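Local coordinates for protein inositol 2-dehydrogenase/D-chiro-inositol 3-dehydrogenase (Lactobacillus casei, PDB 4MIY) that oxidises myo-inositol and D-chiro-inositol to the corresponding keto-inositols, using NAD as the hydride acceptor, at residues K85-D90 against K118-V123; I156-A161 against V270-I275; Y236-E241 against N276-A281. All blocks are in the same frame, centred on the assembly; numbering follows the deposited sequence.

Interaction 1 (K85-D90 against K118-V123); sequences KALDTD and KKVIQV
Leu87 reaches across to Val120 and Ile121 with its CD2 methyl, which does most of the touching. CD2 sits 4.0 Å from CG2 of Val120 and equally 4.0 Å from CD1 of Ile121, and the other branch, Leu87 CD1, adds a looser approach to that same Ile121 methyl. The Leu87 and Ile121 side chains meet at about a right angle, so the contact is made by methyl ends and not along the length of the chains. Both have their gamma carbon set anti to the carbonyl carbon, chi1 -71° in Leu87 and -66° in Ile121, and both then extend at chi2; that extension brings the far methyls into contact although neither CB points at the other segment. Ile93 of the neighbouring strand touches both residues, and Ile109 of helix 103-113 also packs on Ile121.

At the solvent end a water lies between Lys118 NZ and Asp90 O, its bond to the carbonyl long. Leu87 itself sits in a type I turn from Ala86 to Thr89. Ala86 O is gripped twice, by Thr89 N and by Thr89 OG1, the hydroxyl lying in the carbonyl plane on a lone pair. Glu113 OE2 accepts from the backbone N of Val120 and of Ile121, anchoring the start of strand 121-123. The turn links helix 79-86 to strand 92-95, which pairs in parallel with edge strand 121-123: the beta-alpha-beta succession of a Rossmann fold.

Interaction 2 (I156-A161 against V270-I275); sequences INPNVA and VEMSWI. With NAD (nicotinamide-adenine-dinucleotide), chain E.
Met272 folds back on itself, chi2 -71° with chi3 turned the same way, and so lays its CE methyl 3.8 Å from CB of Pro158. Trp274 takes the less common chi1 of 53°, CG lying between the backbone N and the carbonyl carbon, which carries its indole past Asn157 toward the cofactor. The setting is the C-terminal alpha/beta domain, where the loop leaving strand 148-156 meets the start of helix 274-277. Ser273 is the N-cap of that helix, its OG bonded to Asn276 N.

Pro158 also rests on backbone, its CG 3.7 Å from Met272 O. Asn157 OD1 comes to the edge of the indole, near the ring plane and 4.0 Å from Trp274 CD1; amide and ring are turned 43° apart. The amide is steadied on its other branch, Asn157 ND2 donating to Asn159 O at 2.8 Å and also to Val230 O. A water accepts from Trp274 N at 3.1 Å and lies close to Met272 O. At the far end of the indole, Trp274 CZ3 stands 3.9 Å from NAD C4N, the nicotinamide carbon that receives the hydride.

Interaction 3 (Y236-E241 against N276-A281); sequences YEVKLE and NRFIQA
Tyr236 presents the CD2–CE2 edge of its ring to two consecutive residues. Arg277 brings its CB and CG methylenes there, CG 4.0 Å from Tyr236 CE2, and Phe278 CE2 approaches that carbon equally closely; both lie near the plane of the tyrosine ring. The phenol oxygen carries on along the edge of the phenylalanine, Tyr236 OH standing in the Phe278 ring plane, 3.7 Å from CE2. Val238 comes to the same rim, its CG2 methyl at the ring edge 3.9 Å from Phe278 CZ, the two side chains crossing at about a right angle.

Arg277 runs over Phe278 in turn. Its CG hangs above the ring toward one side, while Phe278 CE1 lies 3.5 Å from the guanidinium plane. A bend at chi2 of 64° turns the arginine chain back so that its nitrogens face the strand. Two waters fill the join: one accepts from Arg277 NE at 3.1 Å and from Val238 N at 2.9 Å, the other accepts from Arg277 NH2 and donates to Val238 O at 2.8 Å. Through these waters the backbone N and O of Val238 are both linked to one guanidinium.

This is the C-terminal alpha/beta domain of the Gfo/Idh/MocA family, strand 237-244 of its mixed sheet facing the break between helices 274-277 and 279-294, where Phe278 leaves helical backbone angles.

Further out, Asp130 OD1 holds Arg277 NH1 in a salt bridge and Tyr254 adds a cation-pi contact. Arg127 packs against both Val238 and Phe278. Farther along the strand, Lys239 NZ forms salt bridges to Glu241 and Glu248 of a neighbouring subunit.

How the interactions relate
Interaction 1 comes first along the chain, closing a 27-residue loop that contains strand 92-95 and helix 103-113 and staying wholly inside the Rossmann domain. Interactions 2 and 3 follow in the C-terminal domain, with nothing nested. Residues 156-161 open interaction 2, 236-241 open interaction 3, then 270-275 close the former and 276-281 the latter, so the two cross. They touch directly: Glu271 O lies 2.8 Å from Tyr236 N, a probable hydrogen bond, and both use helix 274-277. Together they tie that helix to the mixed sheet and its loops, about 33 and 29 Å, centre to centre, from interaction 1.

Interaction 1 (K85-D90 against K118-V123)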
loop_
_atom_site.group_PDB
_atom_site.type_symbol
_atom_site.label_atom_id
_atom_site.label_comp_id
_atom_site.label_asym_id
_atom_site.label_seq_id
_atom_site.Cartn_x
_atom_site.Cartn_y
_atom_site.Cartn_z
ATOM N N LYS A 85 -9.300 -34.092 35.418
ATOM C CA LYS A 85 -8.472 -34.439 36.551
ATOM C C LYS A 85 -7.844 -33.265 37.251
ATOM O O LYS A 85 -7.692 -33.247 38.436
ATOM C CB LYS A 85 -7.369 -35.347 36.132
ATOM C CG LYS A 85 -7.764 -36.771 35.957
ATOM C CD LYS A 85 -6.801 -37.382 35.082
ATOM C CE LYS A 85 -6.815 -38.825 35.204
ATOM N NZ LYS A 85 -7.310 -39.230 33.917
ATOM N N ALA A 86 -7.487 -32.244 36.505
ATOM C CA ALA A 86 -6.843 -31.088 37.086
ATOM C C ALA A 86 -7.849 -30.254 37.849
ATOM O O ALA A 86 -7.506 -29.553 38.772
ATOM C CB ALA A 86 -6.153 -30.273 35.984
ATOM N N LEU A 87 -9.108 -30.359 37.468
ATOM C CA LEU A 87 -10.159 -29.668 38.168
ATOM C C LEU A 87 -10.493 -30.246 39.551
ATOM O O LEU A 87 -11.223 -29.642 40.275
ATOM C CB LEU A 87 -11.400 -29.598 37.329
ATOM C CG LEU A 87 -11.336 -28.676 36.133
ATOM C CD1 LEU A 87 -12.411 -29.010 35.166
ATOM C CD2 LEU A 87 -11.500 -27.278 36.619
ATOM N N ASP A 88 -9.971 -31.415 39.843
ATOM C CA ASP A 88 -10.017 -31.964 41.190
ATOM C C ASP A 88 -8.923 -31.377 42.071
ATOM O O ASP A 88 -8.929 -31.607 43.245
ATOM C CB ASP A 88 -9.834 -33.471 41.163
ATOM C CG ASP A 88 -11.015 -34.200 40.594
ATOM O OD1 ASP A 88 -12.150 -33.713 40.670
ATOM O OD2 ASP A 88 -10.775 -35.265 40.070
ATOM N N THR A 89 -7.963 -30.662 41.488
ATOM C CA THR A 89 -6.996 -29.883 42.229
ATOM C C THR A 89 -7.377 -28.421 42.220
ATOM O O THR A 89 -8.398 -28.055 41.708
ATOM C CB THR A 89 -5.650 -29.938 41.620
ATOM O OG1 THR A 89 -5.642 -29.177 40.411
ATOM C CG2 THR A 89 -5.262 -31.326 41.313
ATOM N N ASP A 90 -6.534 -27.602 42.814
ATOM C CA ASP A 90 -6.757 -26.179 42.884
ATOM C C ASP A 90 -5.899 -25.438 41.848
ATOM O O ASP A 90 -5.834 -24.247 41.835
ATOM C CB ASP A 90 -6.471 -25.652 44.309
ATOM C CG ASP A 90 -7.726 -25.589 45.158
ATOM O OD1 ASP A 90 -8.810 -25.571 44.588
ATOM O OD2 ASP A 90 -7.658 -25.537 46.390
ATOM N N LYS A 118 -13.825 -20.373 41.805
ATOM C CA LYS A 118 -13.300 -19.452 40.845
ATOM C C LYS A 118 -12.763 -20.159 39.600
ATOM O O LYS A 118 -12.400 -21.291 39.629
ATOM C CB LYS A 118 -12.227 -18.593 41.478
ATOM C CG LYS A 118 -10.969 -19.292 41.875
ATOM C CD LYS A 118 -9.834 -18.305 42.108
ATOM C CE LYS A 118 -8.558 -18.935 42.664
ATOM N NZ LYS A 118 -7.737 -19.849 41.864
ATOM N N LYS A 119 -12.716 -19.406 38.520
ATOM C CA LYS A 119 -12.282 -19.885 37.233
ATOM C C LYS A 119 -10.786 -20.156 37.222
ATOM O O LYS A 119 -10.021 -19.389 37.756
ATOM C CB LYS A 119 -12.648 -18.836 36.213
ATOM C CG LYS A 119 -12.534 -19.228 34.786
ATOM C CD LYS A 119 -12.904 -18.064 33.913
ATOM C CE LYS A 119 -11.808 -17.060 33.821
ATOM N NZ LYS A 119 -12.005 -16.065 32.799
ATOM N N VAL A 120 -10.378 -21.255 36.612
ATOM C CA VAL A 120 -8.980 -21.602 36.519
ATOM C C VAL A 120 -8.513 -21.951 35.116
ATOM O O VAL A 120 -7.364 -22.074 34.897
ATOM C CB VAL A 120 -8.597 -22.764 37.458
ATOM C CG1 VAL A 120 -8.586 -22.298 38.882
ATOM C CG2 VAL A 120 -9.552 -23.885 37.322
ATOM N N ILE A 121 -9.439 -22.108 34.194
ATOM C CA ILE A 121 -9.057 -22.557 32.865
ATOM C C ILE A 121 -8.934 -21.418 31.841
ATOM O O ILE A 121 -9.815 -20.611 31.702
ATOM C CB ILE A 121 -10.050 -23.540 32.303
ATOM C CG1 ILE A 121 -10.052 -24.836 33.115
ATOM C CG2 ILE A 121 -9.709 -23.844 30.847
ATOM C CD1 ILE A 121 -11.311 -25.620 32.945
ATOM N N GLN A 122 -7.799 -21.431 31.155
ATOM C CA GLN A 122 -7.607 -20.667 29.938
ATOM C C GLN A 122 -7.344 -21.607 28.762
ATOM O O GLN A 122 -6.599 -22.532 28.869
ATOM C CB GLN A 122 -6.454 -19.668 30.096
ATOM C CG GLN A 122 -6.221 -18.806 28.863
ATOM C CD GLN A 122 -5.326 -17.644 29.129
ATOM O OE1 GLN A 122 -5.162 -17.227 30.239
ATOM N NE2 GLN A 122 -4.736 -17.135 28.098
ATOM N N VAL A 123 -7.994 -21.335 27.647
ATOM C CA VAL A 123 -7.843 -22.146 26.451
ATOM C C VAL A 123 -6.990 -21.419 25.414
ATOM O O VAL A 123 -7.159 -20.260 25.219
ATOM C CB VAL A 123 -9.187 -22.463 25.850
ATOM C CG1 VAL A 123 -9.024 -23.294 24.644
ATOM C CG2 VAL A 123 -10.015 -23.186 26.862
HETATM O O HOH W 1 -8.283 -22.198 42.469
#

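Interaction 2 (I156-A161 against V270-I275)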
loop_
_atom_site.group_PDB
_atom_site.type_symbol
_atom_site.label_atom_id
_atom_site.label_comp_id
_atom_site.label_asym_id
_atom_site.label_seq_id
_atom_site.Cartn_x
_atom_site.Cartn_y
_atom_site.Cartn_z
ATOM N N ILE A 156 -5.311 -18.830 4.922
ATOM C CA ILE A 156 -4.519 -19.302 3.809
ATOM C C ILE A 156 -3.246 -19.979 4.332
ATOM O O ILE A 156 -2.518 -19.435 5.119
ATOM C CB ILE A 156 -4.119 -18.153 2.900
ATOM C CG1 ILE A 156 -5.330 -17.340 2.445
ATOM C CG2 ILE A 156 -3.375 -18.630 1.698
ATOM C CD1 ILE A 156 -6.329 -18.095 1.709
ATOM N N ASN A 157 -3.026 -21.199 3.892
ATOM C CA ASN A 157 -1.877 -21.981 4.285
ATOM C C ASN A 157 -1.286 -22.603 3.024
ATOM O O ASN A 157 -1.997 -22.916 2.120
ATOM C CB ASN A 157 -2.337 -23.028 5.296
ATOM C CG ASN A 157 -1.253 -23.955 5.724
ATOM O OD1 ASN A 157 -0.492 -23.662 6.611
ATOM N ND2 ASN A 157 -1.182 -25.088 5.084
ATOM N N PRO A 158 0.027 -22.732 2.972
ATOM C CA PRO A 158 0.635 -23.140 1.697
ATOM C C PRO A 158 0.462 -24.623 1.295
ATOM O O PRO A 158 0.210 -24.917 0.170
ATOM C CB PRO A 158 2.102 -22.811 1.912
ATOM C CG PRO A 158 2.275 -22.710 3.404
ATOM C CD PRO A 158 1.014 -22.268 3.954
ATOM N N ASN A 159 0.589 -25.508 2.266
ATOM C CA ASN A 159 0.522 -26.946 2.043
ATOM C C ASN A 159 0.294 -27.683 3.358
ATOM O O ASN A 159 0.582 -27.168 4.395
ATOM C CB ASN A 159 1.813 -27.466 1.388
ATOM C CG ASN A 159 1.773 -27.422 -0.124
ATOM O OD1 ASN A 159 0.946 -28.063 -0.743
ATOM N ND2 ASN A 159 2.691 -26.683 -0.721
ATOM N N VAL A 160 -0.207 -28.895 3.277
ATOM C CA VAL A 160 -0.476 -29.697 4.462
ATOM C C VAL A 160 0.228 -31.028 4.472
ATOM O O VAL A 160 0.649 -31.507 3.470
ATOM C CB VAL A 160 -1.967 -29.900 4.697
ATOM C CG1 VAL A 160 -2.608 -28.562 4.977
ATOM C CG2 VAL A 160 -2.627 -30.575 3.524
ATOM N N ALA A 161 0.375 -31.577 5.662
ATOM C CA ALA A 161 1.010 -32.864 5.813
ATOM C C ALA A 161 0.078 -33.964 5.384
ATOM O O ALA A 161 -1.102 -33.753 5.229
ATOM C CB ALA A 161 1.423 -33.056 7.204
ATOM N N VAL A 270 6.323 -13.015 1.636
ATOM C CA VAL A 270 5.156 -13.458 2.357
ATOM C C VAL A 270 5.607 -14.525 3.338
ATOM O O VAL A 270 6.426 -15.338 3.017
ATOM C CB VAL A 270 4.152 -14.055 1.370
ATOM C CG1 VAL A 270 2.994 -14.682 2.088
ATOM C CG2 VAL A 270 3.659 -12.981 0.452
ATOM N N GLU A 271 5.070 -14.472 4.533
ATOM C CA GLU A 271 5.285 -15.495 5.513
ATOM C C GLU A 271 4.879 -16.892 5.030
ATOM O O GLU A 271 3.883 -17.062 4.414
ATOM C CB GLU A 271 4.496 -15.129 6.760
ATOM C CG GLU A 271 4.683 -16.064 7.877
ATOM C CD GLU A 271 6.108 -16.126 8.321
ATOM O OE1 GLU A 271 6.616 -15.130 8.817
ATOM O OE2 GLU A 271 6.735 -17.152 8.150
ATOM N N MET A 272 5.702 -17.873 5.292
ATOM C CA MET A 272 5.377 -19.220 4.909
ATOM C C MET A 272 4.983 -20.115 6.081
ATOM O O MET A 272 4.509 -21.181 5.876
ATOM C CB MET A 272 6.532 -19.865 4.137
ATOM C CG MET A 272 6.769 -19.358 2.711
ATOM S SD MET A 272 5.494 -19.868 1.532
ATOM C CE MET A 272 5.635 -21.622 1.437
ATOM N N SER A 273 5.181 -19.626 7.302
ATOM C CA SER A 273 4.999 -20.431 8.507
ATOM C C SER A 273 3.982 -19.859 9.472
ATOM O O SER A 273 4.138 -18.779 9.922
ATOM C CB SER A 273 6.334 -20.510 9.199
ATOM O OG SER A 273 6.221 -20.871 10.528
ATOM N N TRP A 274 2.934 -20.588 9.787
ATOM C CA TRP A 274 2.028 -20.075 10.800
ATOM C C TRP A 274 2.720 -19.926 12.132
ATOM O O TRP A 274 2.335 -19.150 12.934
ATOM C CB TRP A 274 0.801 -20.917 10.949
ATOM C CG TRP A 274 1.052 -22.361 11.169
ATOM C CD1 TRP A 274 1.085 -23.309 10.237
ATOM C CD2 TRP A 274 1.253 -23.014 12.411
ATOM N NE1 TRP A 274 1.325 -24.527 10.798
ATOM C CE2 TRP A 274 1.431 -24.367 12.142
ATOM C CE3 TRP A 274 1.344 -22.579 13.714
ATOM C CZ2 TRP A 274 1.648 -25.291 13.120
ATOM C CZ3 TRP A 274 1.577 -23.496 14.678
ATOM C CH2 TRP A 274 1.717 -24.841 14.379
ATOM N N ILE A 275 3.764 -20.703 12.344
ATOM C CA ILE A 275 4.498 -20.627 13.576
ATOM C C ILE A 275 5.078 -19.261 13.738
ATOM O O ILE A 275 4.984 -18.671 14.772
ATOM C CB ILE A 275 5.602 -21.658 13.610
ATOM C CG1 ILE A 275 4.987 -23.017 13.800
ATOM C CG2 ILE A 275 6.540 -21.409 14.735
ATOM C CD1 ILE A 275 5.878 -24.087 13.405
HETATM P PA NAD E . 2.394 -33.599 19.036
HETATM O O1A NAD E . 1.829 -34.847 18.563
HETATM O O2A NAD E . 3.651 -33.161 18.644
HETATM O O5B NAD E . 2.644 -33.643 20.600
HETATM C C5B NAD E . 1.743 -34.110 21.518
HETATM C C4B NAD E . 2.497 -34.809 22.657
HETATM O O4B NAD E . 1.516 -35.290 23.535
HETATM C C3B NAD E . 3.216 -36.091 22.260
HETATM O O3B NAD E . 4.489 -36.077 22.762
HETATM C C2B NAD E . 2.387 -37.211 22.825
HETATM O O2B NAD E . 3.151 -38.343 23.164
HETATM C C1B NAD E . 1.842 -36.588 24.054
HETATM N N9A NAD E . 0.622 -37.180 24.558
HETATM C C8A NAD E . -0.392 -37.644 23.898
HETATM N N7A NAD E . -1.382 -38.029 24.693
HETATM C C5A NAD E . -0.981 -37.796 25.928
HETATM C C6A NAD E . -1.491 -37.983 27.272
HETATM N N6A NAD E . -2.679 -38.470 27.530
HETATM N N1A NAD E . -0.736 -37.560 28.259
HETATM C C2A NAD E . 0.433 -37.062 28.097
HETATM N N3A NAD E . 0.979 -36.899 26.911
HETATM C C4A NAD E . 0.318 -37.237 25.822
HETATM O O3 NAD E . 1.225 -32.561 18.804
HETATM P PN NAD E . 1.299 -30.936 18.991
HETATM O O1N NAD E . 1.447 -30.331 17.674
HETATM O O2N NAD E . 2.387 -30.594 19.830
HETATM O O5D NAD E . -0.101 -30.530 19.436
HETATM C C5D NAD E . -0.447 -30.659 20.793
HETATM C C4D NAD E . -1.668 -29.863 21.117
HETATM O O4D NAD E . -1.361 -28.506 20.850
HETATM C C3D NAD E . -2.823 -30.261 20.261
HETATM O O3D NAD E . -3.982 -30.136 21.023
HETATM C C2D NAD E . -2.748 -29.193 19.173
HETATM O O2D NAD E . -4.019 -29.037 18.670
HETATM C C1D NAD E . -2.312 -27.988 19.958
HETATM N N1N NAD E . -1.725 -26.953 19.106
HETATM C C2N NAD E . -2.239 -25.726 19.106
HETATM C C3N NAD E . -1.765 -24.715 18.296
HETATM C C7N NAD E . -2.369 -23.330 18.342
HETATM O O7N NAD E . -2.965 -22.936 19.293
HETATM N N7N NAD E . -2.163 -22.606 17.318
HETATM C C4N NAD E . -0.670 -24.991 17.496
HETATM C C5N NAD E . -0.162 -26.270 17.537
HETATM C C6N NAD E . -0.719 -27.229 18.341
HETATM O O HOH W 2 2.707 -22.625 7.494
#

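Interaction 3 (Y236-E241 against N276-A281)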
loop_
_atom_site.group_PDB
_atom_site.type_symbol
_atom_site.label_atom_id
_atom_site.label_comp_id
_atom_site.label_asym_id
_atom_site.label_seq_id
_atom_site.Cartn_x
_atom_site.Cartn_y
_atom_site.Cartn_z
ATOM N N TYR A 236 1.497 -18.364 3.927
ATOM C CA TYR A 236 0.584 -18.376 5.037
ATOM C C TYR A 236 0.064 -16.967 5.269
ATOM O O TYR A 236 0.820 -16.057 5.444
ATOM C CB TYR A 236 1.222 -18.942 6.327
ATOM C CG TYR A 236 0.209 -19.048 7.441
ATOM C CD1 TYR A 236 -0.611 -20.139 7.535
ATOM C CD2 TYR A 236 0.020 -18.031 8.357
ATOM C CE1 TYR A 236 -1.547 -20.218 8.480
ATOM C CE2 TYR A 236 -0.927 -18.120 9.312
ATOM C CZ TYR A 236 -1.727 -19.196 9.364
ATOM O OH TYR A 236 -2.698 -19.282 10.315
ATOM N N GLU A 237 -1.240 -16.814 5.274
ATOM C CA GLU A 237 -1.828 -15.508 5.425
ATOM C C GLU A 237 -3.178 -15.548 6.117
ATOM O O GLU A 237 -3.979 -16.385 5.837
ATOM C CB GLU A 237 -1.906 -14.814 4.059
ATOM C CG GLU A 237 -2.234 -13.365 4.113
ATOM C CD GLU A 237 -2.026 -12.639 2.784
ATOM O OE1 GLU A 237 -1.688 -13.256 1.783
ATOM O OE2 GLU A 237 -2.246 -11.436 2.774
ATOM N N VAL A 238 -3.375 -14.611 7.031
ATOM C CA VAL A 238 -4.639 -14.376 7.688
ATOM C C VAL A 238 -5.180 -12.998 7.275
ATOM O O VAL A 238 -4.527 -12.020 7.433
ATOM C CB VAL A 238 -4.463 -14.506 9.225
ATOM C CG1 VAL A 238 -5.660 -14.054 9.978
ATOM C CG2 VAL A 238 -4.109 -15.936 9.612
ATOM N N LYS A 239 -6.357 -12.988 6.681
ATOM C CA LYS A 239 -6.984 -11.758 6.234
ATOM C C LYS A 239 -8.306 -11.565 6.952
ATOM O O LYS A 239 -8.968 -12.501 7.256
ATOM C CB LYS A 239 -7.253 -11.791 4.721
ATOM C CG LYS A 239 -6.082 -12.178 3.846
ATOM C CD LYS A 239 -6.522 -12.145 2.403
ATOM C CE LYS A 239 -5.436 -12.573 1.427
ATOM N NZ LYS A 239 -5.790 -12.265 0.056
ATOM N N LEU A 240 -8.668 -10.325 7.194
ATOM C CA LEU A 240 -9.856 -9.996 7.933
ATOM C C LEU A 240 -10.364 -8.630 7.530
ATOM O O LEU A 240 -9.643 -7.697 7.534
ATOM C CB LEU A 240 -9.559 -10.018 9.429
ATOM C CG LEU A 240 -10.703 -9.637 10.367
ATOM C CD1 LEU A 240 -11.817 -10.639 10.247
ATOM C CD2 LEU A 240 -10.192 -9.612 11.736
ATOM N N GLU A 241 -11.619 -8.573 7.150
ATOM C CA GLU A 241 -12.279 -7.367 6.730
ATOM C C GLU A 241 -13.652 -7.314 7.387
ATOM O O GLU A 241 -14.388 -8.244 7.321
ATOM C CB GLU A 241 -12.428 -7.378 5.210
ATOM C CG GLU A 241 -13.113 -6.225 4.631
ATOM C CD GLU A 241 -13.380 -6.388 3.138
ATOM O OE1 GLU A 241 -13.252 -7.482 2.629
ATOM O OE2 GLU A 241 -13.705 -5.407 2.493
ATOM N N ASN A 276 5.673 -18.758 12.689
ATOM C CA ASN A 276 6.307 -17.496 12.760
ATOM C C ASN A 276 5.283 -16.357 12.784
ATOM O O ASN A 276 5.458 -15.414 13.480
ATOM C CB ASN A 276 7.298 -17.355 11.633
ATOM C CG ASN A 276 8.478 -18.289 11.781
ATOM O OD1 ASN A 276 8.705 -18.862 12.835
ATOM N ND2 ASN A 276 9.238 -18.433 10.727
ATOM N N ARG A 277 4.188 -16.517 12.067
ATOM C CA ARG A 277 3.139 -15.494 12.036
ATOM C C ARG A 277 2.588 -15.158 13.401
ATOM O O ARG A 277 2.294 -14.065 13.669
ATOM C CB ARG A 277 2.004 -15.915 11.089
ATOM C CG ARG A 277 0.783 -15.026 11.098
ATOM C CD ARG A 277 1.044 -13.588 10.616
ATOM N NE ARG A 277 -0.142 -12.765 10.695
ATOM C CZ ARG A 277 -0.554 -12.176 11.799
ATOM N NH1 ARG A 277 0.133 -12.291 12.909
ATOM N NH2 ARG A 277 -1.633 -11.439 11.801
ATOM N N PHE A 278 2.490 -16.158 14.249
ATOM C CA PHE A 278 1.825 -16.001 15.533
ATOM C C PHE A 278 2.729 -16.085 16.756
ATOM O O PHE A 278 2.262 -16.162 17.839
ATOM C CB PHE A 278 0.551 -16.880 15.617
ATOM C CG PHE A 278 -0.564 -16.389 14.727
ATOM C CD1 PHE A 278 -1.158 -15.179 14.962
ATOM C CD2 PHE A 278 -0.993 -17.104 13.642
ATOM C CE1 PHE A 278 -2.140 -14.708 14.168
ATOM C CE2 PHE A 278 -1.978 -16.631 12.862
ATOM C CZ PHE A 278 -2.559 -15.437 13.120
ATOM N N ILE A 279 4.027 -15.990 16.548
ATOM C CA ILE A 279 5.001 -15.969 17.630
ATOM C C ILE A 279 4.615 -14.953 18.709
ATOM O O ILE A 279 4.617 -15.249 19.862
ATOM C CB ILE A 279 6.442 -15.627 17.157
ATOM C CG1 ILE A 279 7.122 -16.799 16.473
ATOM C CG2 ILE A 279 7.318 -15.294 18.336
ATOM C CD1 ILE A 279 8.433 -16.455 15.773
ATOM N N GLN A 280 4.260 -13.748 18.284
ATOM C CA GLN A 280 3.912 -12.699 19.212
ATOM C C GLN A 280 2.674 -13.048 20.005
ATOM O O GLN A 280 2.649 -12.883 21.185
ATOM C CB GLN A 280 3.731 -11.351 18.489
ATOM C CG GLN A 280 3.176 -10.251 19.336
ATOM C CD GLN A 280 1.680 -10.104 19.252
ATOM O OE1 GLN A 280 1.132 -9.951 18.197
ATOM N NE2 GLN A 280 1.031 -10.171 20.376
ATOM N N ALA A 281 1.657 -13.530 19.333
ATOM C CA ALA A 281 0.421 -13.854 20.012
ATOM C C ALA A 281 0.605 -14.950 21.043
ATOM O O ALA A 281 0.103 -14.856 22.112
ATOM C CB ALA A 281 -0.642 -14.206 19.029
HETATM O O HOH W 3 -1.104 -12.919 7.783
HETATM O O HOH W 4 -2.497 -10.808 9.007
#